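Inositol 2-dehydrogenase/D-chiro-inositol 3-dehydrogenase (Lactobacillus casei, PDB 4MIY) uses NAD to oxidise myo-inositol to 2-keto-myo-inositol and D-chiro-inositol to 1-keto-D-chiro-inositol. Local coordinates at residues Thr10-Asn23 with Ala41-Lys53. Numbering follows the deposited sequence.
Sequences TGAMGRAHIDRLTN and AEAAVRDFHLNAK. With NAD (nicotinamide-adenine-dinucleotide), chain E.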
loop_
_atom_site.group_PDB
_atom_site.type_symbol
_atom_site.label_atom_id
_atom_site.label_comp_id
_atom_site.label_asym_id
_atom_site.label_seq_id
_atom_site.Cartn_x
_atom_site.Cartn_y
_atom_site.Cartn_z
ATOM N N THR A 10 -1.434 -13.487 40.236
ATOM C CA THR A 10 -1.001 -14.420 39.244
ATOM C C THR A 10 -2.155 -14.933 38.376
ATOM O O THR A 10 -2.386 -16.092 38.264
ATOM C CB THR A 10 -0.234 -15.586 39.876
ATOM O OG1 THR A 10 -1.083 -16.283 40.771
ATOM C CG2 THR A 10 0.903 -15.070 40.681
ATOM N N GLY A 11 -2.847 -14.022 37.750
ATOM C CA GLY A 11 -3.890 -14.382 36.819
ATOM C C GLY A 11 -3.330 -14.371 35.423
ATOM O O GLY A 11 -2.215 -14.720 35.209
ATOM N N ALA A 12 -4.163 -13.991 34.472
ATOM C CA ALA A 12 -3.783 -13.979 33.077
ATOM C C ALA A 12 -2.533 -13.125 32.767
ATOM O O ALA A 12 -1.609 -13.613 32.218
ATOM C CB ALA A 12 -4.953 -13.498 32.241
ATOM N N MET A 13 -2.584 -11.871 33.129
ATOM C CA MET A 13 -1.522 -10.955 32.799
ATOM C C MET A 13 -0.361 -11.181 33.744
ATOM O O MET A 13 0.772 -11.067 33.376
ATOM C CB MET A 13 -2.049 -9.529 32.829
ATOM C CG MET A 13 -1.097 -8.471 32.340
ATOM S SD MET A 13 -0.497 -8.921 30.702
ATOM C CE MET A 13 -0.055 -7.327 30.078
ATOM N N GLY A 14 -0.677 -11.565 34.971
ATOM C CA GLY A 14 0.364 -11.944 35.905
ATOM C C GLY A 14 1.198 -13.095 35.421
ATOM O O GLY A 14 2.398 -13.073 35.511
ATOM N N ARG A 15 0.553 -14.110 34.896
ATOM C CA ARG A 15 1.278 -15.232 34.391
ATOM C C ARG A 15 2.054 -14.891 33.130
ATOM O O ARG A 15 3.090 -15.436 32.875
ATOM C CB ARG A 15 0.335 -16.376 34.076
ATOM C CG ARG A 15 -0.208 -17.111 35.281
ATOM C CD ARG A 15 -1.407 -18.029 34.882
ATOM N NE ARG A 15 -1.013 -19.161 34.095
ATOM C CZ ARG A 15 -0.577 -20.303 34.595
ATOM N NH1 ARG A 15 -0.485 -20.476 35.890
ATOM N NH2 ARG A 15 -0.236 -21.271 33.792
ATOM N N ALA A 16 1.500 -13.999 32.343
ATOM C CA ALA A 16 2.177 -13.573 31.139
ATOM C C ALA A 16 3.434 -12.755 31.438
ATOM O O ALA A 16 4.390 -12.877 30.763
ATOM C CB ALA A 16 1.233 -12.808 30.255
ATOM N N HIS A 17 3.386 -11.951 32.477
ATOM C CA HIS A 17 4.583 -11.259 32.956
ATOM C C HIS A 17 5.611 -12.227 33.547
ATOM O O HIS A 17 6.769 -12.073 33.358
ATOM C CB HIS A 17 4.238 -10.188 33.955
ATOM C CG HIS A 17 3.748 -8.925 33.344
ATOM N ND1 HIS A 17 4.267 -8.423 32.184
ATOM C CD2 HIS A 17 2.814 -8.050 33.748
ATOM C CE1 HIS A 17 3.653 -7.306 31.884
ATOM N NE2 HIS A 17 2.777 -7.045 32.826
ATOM N N ILE A 18 5.143 -13.229 34.270
ATOM C CA ILE A 18 6.034 -14.274 34.741
ATOM C C ILE A 18 6.718 -14.996 33.614
ATOM O O ILE A 18 7.879 -15.251 33.660
ATOM C CB ILE A 18 5.296 -15.294 35.645
ATOM C CG1 ILE A 18 4.870 -14.616 36.927
ATOM C CG2 ILE A 18 6.123 -16.550 35.859
ATOM C CD1 ILE A 18 4.017 -15.486 37.807
ATOM N N ASP A 19 5.949 -15.336 32.599
ATOM C CA ASP A 19 6.500 -15.932 31.412
ATOM C C ASP A 19 7.582 -15.035 30.775
ATOM O O ASP A 19 8.608 -15.493 30.366
ATOM C CB ASP A 19 5.375 -16.205 30.411
ATOM C CG ASP A 19 5.852 -16.915 29.205
ATOM O OD1 ASP A 19 6.423 -17.969 29.367
ATOM O OD2 ASP A 19 5.680 -16.401 28.107
ATOM N N ARG A 20 7.290 -13.753 30.715
ATOM C CA ARG A 20 8.236 -12.778 30.212
ATOM C C ARG A 20 9.530 -12.798 31.004
ATOM O O ARG A 20 10.581 -12.899 30.448
ATOM C CB ARG A 20 7.619 -11.366 30.187
ATOM C CG ARG A 20 6.872 -11.069 28.892
ATOM C CD ARG A 20 6.309 -9.692 28.763
ATOM N NE ARG A 20 5.042 -9.528 29.427
ATOM C CZ ARG A 20 3.864 -9.814 28.902
ATOM N NH1 ARG A 20 3.747 -10.281 27.687
ATOM N NH2 ARG A 20 2.799 -9.599 29.600
ATOM N N LEU A 21 9.409 -12.750 32.313
ATOM C CA LEU A 21 10.558 -12.679 33.184
ATOM C C LEU A 21 11.335 -13.973 33.219
ATOM O O LEU A 21 12.498 -13.970 33.430
ATOM C CB LEU A 21 10.154 -12.270 34.579
ATOM C CG LEU A 21 9.524 -10.896 34.648
ATOM C CD1 LEU A 21 8.843 -10.759 35.904
ATOM C CD2 LEU A 21 10.520 -9.799 34.510
ATOM N N THR A 22 10.658 -15.069 32.952
ATOM C CA THR A 22 11.256 -16.392 33.088
ATOM C C THR A 22 11.801 -16.945 31.805
ATOM O O THR A 22 12.827 -17.583 31.764
ATOM C CB THR A 22 10.186 -17.362 33.624
ATOM O OG1 THR A 22 9.699 -16.841 34.855
ATOM C CG2 THR A 22 10.737 -18.718 33.847
ATOM N N ASN A 23 11.060 -16.724 30.750
ATOM C CA ASN A 23 11.335 -17.393 29.542
ATOM C C ASN A 23 11.823 -16.467 28.450
ATOM O O ASN A 23 12.652 -16.832 27.670
ATOM C CB ASN A 23 10.099 -18.162 29.119
ATOM C CG ASN A 23 9.802 -19.322 30.044
ATOM O OD1 ASN A 23 10.695 -19.994 30.468
ATOM N ND2 ASN A 23 8.561 -19.522 30.359
ATOM N N ALA A 41 -1.635 -19.027 42.754
ATOM C CA ALA A 41 -0.237 -18.776 43.039
ATOM C C ALA A 41 0.580 -20.017 42.944
ATOM O O ALA A 41 1.635 -20.023 42.380
ATOM C CB ALA A 41 -0.069 -18.114 44.343
ATOM N N GLU A 42 0.042 -21.106 43.464
ATOM C CA GLU A 42 0.740 -22.349 43.423
ATOM C C GLU A 42 0.904 -22.900 42.028
ATOM O O GLU A 42 1.898 -23.500 41.720
ATOM C CB GLU A 42 0.060 -23.361 44.357
ATOM C CG GLU A 42 0.425 -23.164 45.822
ATOM C CD GLU A 42 -0.402 -24.034 46.749
ATOM O OE1 GLU A 42 -1.078 -24.936 46.247
ATOM O OE2 GLU A 42 -0.386 -23.795 47.961
ATOM N N ALA A 43 -0.087 -22.695 41.188
ATOM C CA ALA A 43 0.001 -23.120 39.812
ATOM C C ALA A 43 1.095 -22.357 39.036
ATOM O O ALA A 43 1.747 -22.899 38.188
ATOM C CB ALA A 43 -1.324 -22.994 39.134
ATOM N N ALA A 44 1.282 -21.106 39.381
ATOM C CA ALA A 44 2.270 -20.303 38.697
ATOM C C ALA A 44 3.642 -20.829 38.974
ATOM O O ALA A 44 4.450 -20.987 38.085
ATOM C CB ALA A 44 2.149 -18.940 39.134
ATOM N N VAL A 45 3.901 -21.152 40.213
ATOM C CA VAL A 45 5.194 -21.645 40.565
ATOM C C VAL A 45 5.429 -22.922 39.864
ATOM O O VAL A 45 6.477 -23.191 39.349
ATOM C CB VAL A 45 5.264 -21.917 42.036
ATOM C CG1 VAL A 45 6.525 -22.597 42.355
ATOM C CG2 VAL A 45 5.106 -20.669 42.794
ATOM N N ARG A 46 4.384 -23.723 39.834
ATOM C CA ARG A 46 4.463 -25.026 39.242
ATOM C C ARG A 46 4.623 -25.014 37.729
ATOM O O ARG A 46 5.500 -25.655 37.200
ATOM C CB ARG A 46 3.238 -25.830 39.643
ATOM C CG ARG A 46 3.297 -27.285 39.289
ATOM C CD ARG A 46 2.149 -28.085 39.972
ATOM N NE ARG A 46 0.841 -27.475 39.748
ATOM C CZ ARG A 46 0.110 -26.916 40.693
ATOM N NH1 ARG A 46 0.526 -26.918 41.930
ATOM N NH2 ARG A 46 -1.051 -26.379 40.401
ATOM N N ASP A 47 3.755 -24.280 37.058
ATOM C CA ASP A 47 3.682 -24.264 35.618
ATOM C C ASP A 47 4.925 -23.688 34.969
ATOM O O ASP A 47 5.328 -24.093 33.921
ATOM C CB ASP A 47 2.459 -23.476 35.161
ATOM C CG ASP A 47 1.135 -24.167 35.489
ATOM O OD1 ASP A 47 1.137 -25.340 35.881
ATOM O OD2 ASP A 47 0.086 -23.511 35.340
ATOM N N PHE A 48 5.530 -22.727 35.637
ATOM C CA PHE A 48 6.697 -22.054 35.104
ATOM C C PHE A 48 7.977 -22.523 35.749
ATOM O O PHE A 48 9.009 -21.966 35.519
ATOM C CB PHE A 48 6.528 -20.541 35.271
ATOM C CG PHE A 48 5.441 -19.977 34.446
ATOM C CD1 PHE A 48 5.630 -19.771 33.126
ATOM C CD2 PHE A 48 4.245 -19.676 34.985
ATOM C CE1 PHE A 48 4.651 -19.290 32.365
ATOM C CE2 PHE A 48 3.267 -19.202 34.224
ATOM C CZ PHE A 48 3.481 -18.991 32.909
ATOM N N HIS A 49 7.875 -23.539 36.584
ATOM C CA HIS A 49 9.045 -24.155 37.215
ATOM C C HIS A 49 9.933 -23.212 37.951
ATOM O O HIS A 49 11.115 -23.233 37.761
ATOM C CB HIS A 49 9.918 -24.840 36.208
ATOM C CG HIS A 49 9.247 -25.945 35.492
ATOM N ND1 HIS A 49 7.918 -25.916 35.156
ATOM C CD2 HIS A 49 9.723 -27.116 35.040
ATOM C CE1 HIS A 49 7.606 -27.014 34.510
ATOM N NE2 HIS A 49 8.684 -27.761 34.426
ATOM N N LEU A 50 9.333 -22.399 38.775
ATOM C CA LEU A 50 9.995 -21.368 39.488
ATOM C C LEU A 50 10.579 -21.912 40.771
ATOM O O LEU A 50 10.024 -22.792 41.371
ATOM C CB LEU A 50 8.983 -20.314 39.853
ATOM C CG LEU A 50 8.249 -19.558 38.766
ATOM C CD1 LEU A 50 7.466 -18.511 39.357
ATOM C CD2 LEU A 50 9.200 -18.959 37.800
ATOM N N ASN A 51 11.726 -21.382 41.146
ATOM C CA ASN A 51 12.246 -21.545 42.472
ATOM C C ASN A 51 11.768 -20.369 43.270
ATOM O O ASN A 51 12.433 -19.364 43.349
ATOM C CB ASN A 51 13.774 -21.647 42.455
ATOM C CG ASN A 51 14.365 -21.680 43.846
ATOM O OD1 ASN A 51 14.287 -22.672 44.518
ATOM N ND2 ASN A 51 14.955 -20.584 44.272
ATOM N N ALA A 52 10.574 -20.471 43.819
ATOM C CA ALA A 52 9.950 -19.323 44.428
ATOM C C ALA A 52 9.064 -19.645 45.614
ATOM O O ALA A 52 8.456 -20.676 45.646
ATOM C CB ALA A 52 9.116 -18.593 43.375
ATOM N N LYS A 53 8.961 -18.703 46.531
ATOM C CA LYS A 53 8.040 -18.770 47.652
ATOM C C LYS A 53 6.643 -18.284 47.335
ATOM O O LYS A 53 6.448 -17.286 46.689
ATOM C CB LYS A 53 8.556 -18.002 48.866
ATOM C CG LYS A 53 7.554 -17.868 50.010
ATOM C CD LYS A 53 8.180 -17.765 51.418
ATOM C CE LYS A 53 7.711 -18.907 52.345
ATOM N NZ LYS A 53 6.284 -18.820 52.639
HETATM P PA NAD E . -7.215 -11.721 36.160
HETATM O O1A NAD E . -8.501 -11.594 36.818
HETATM O O2A NAD E . -6.906 -12.798 35.343
HETATM O O5B NAD E . -6.049 -11.892 37.218
HETATM C C5B NAD E . -5.907 -11.135 38.349
HETATM C C4B NAD E . -5.344 -12.010 39.477
HETATM O O4B NAD E . -5.261 -11.184 40.606
HETATM C C3B NAD E . -6.277 -13.110 39.964
HETATM O O3B NAD E . -5.589 -14.289 40.055
HETATM C C2B NAD E . -6.794 -12.641 41.296
HETATM O O2B NAD E . -7.087 -13.701 42.175
HETATM C C1B NAD E . -5.639 -11.868 41.810
HETATM N N9A NAD E . -5.957 -10.869 42.804
HETATM C C8A NAD E . -6.986 -10.083 42.871
HETATM N N7A NAD E . -6.903 -9.222 43.877
HETATM C C5A NAD E . -5.759 -9.468 44.486
HETATM C C6A NAD E . -5.032 -8.974 45.638
HETATM N N6A NAD E . -5.454 -7.984 46.385
HETATM N N1A NAD E . -3.858 -9.510 45.876
HETATM C C2A NAD E . -3.364 -10.473 45.191
HETATM N N3A NAD E . -3.983 -11.001 44.157
HETATM C C4A NAD E . -5.153 -10.534 43.772
HETATM O O3 NAD E . -7.007 -10.301 35.498
HETATM P PN NAD E . -5.808 -9.858 34.475
HETATM O O1N NAD E . -6.336 -9.877 33.117
HETATM O O2N NAD E . -4.710 -10.742 34.602
HETATM O O5D NAD E . -5.572 -8.380 34.765
HETATM C C5D NAD E . -4.758 -8.024 35.854
HETATM C C4D NAD E . -4.315 -6.601 35.753
HETATM O O4D NAD E . -3.559 -6.485 34.561
HETATM C C3D NAD E . -5.478 -5.671 35.665
HETATM O O3D NAD E . -5.133 -4.493 36.325
HETATM C C2D NAD E . -5.560 -5.466 34.155
HETATM O O2D NAD E . -6.140 -4.237 33.944
HETATM C C1D NAD E . -4.109 -5.467 33.767
HETATM N N1N NAD E . -3.915 -5.747 32.344
HETATM C C2N NAD E . -3.254 -4.879 31.583
HETATM C C3N NAD E . -3.072 -5.057 30.227
HETATM C C7N NAD E . -2.300 -4.052 29.405
HETATM O O7N NAD E . -1.505 -3.316 29.896
HETATM N N7N NAD E . -2.524 -4.075 28.154
HETATM C C4N NAD E . -3.557 -6.222 29.660
HETATM C C5N NAD E . -4.224 -7.098 30.487
HETATM C C6N NAD E . -4.397 -6.827 31.819
#
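R15 and D47 form a salt bridge across two helices of the Rossmann domain. R15 NH2 gives D47 OD2 a bond of 2.7 Å, close to the guanidinium plane and on the anti side of the carboxylate. R15 NH1 adds a weak bond of 3.1 Å to D47 OD2. One carboxylate oxygen thus takes both donors, and the two planes stand 81° apart, unlike the flat two-oxygen pairing. The R15 chain bends at chi3 (70°), and this swings the guanidinium across to the helix of 41-47. There F48 CE2 lies over one face of the guanidinium, 4.0 Å from R15 CZ, with the ring tilted rather than stacked flat.

The apolar contacts centre on F48, the first residue to leave helical geometry after 41-47. I18 CG2 sits over one face of the F48 ring in a CH-pi contact, 4.0 Å from the centroid. It also touches L50 CD1, while I18 CD1 rests on A44 CB. D19 CB packs on F48 CE1 at 3.7 Å. N23 ND2 comes to the ring edge and is held there by a nearly straight bond to D19 OD1. A Schellman motif with H49 as its C-prime residue ends the helix and turns the chain so that L50 reaches T22. The helix axes run roughly the same way, at 26°, and come within 11.0 Å.

Cofactor bonds lie at the N-terminal end of helix 12-23, after the glycine-rich turn. A12 N bonds NAD O2A, and M13 N bonds NAD O2N at 2.8 Å.

With an alanine in place of R15, D47 would probably lose its charged mate and F48 CE2 the guanidinium beside it. The chemistry thus divides: charge pairing and greasy packing join the two helices, while backbone amides hold the dinucleotide.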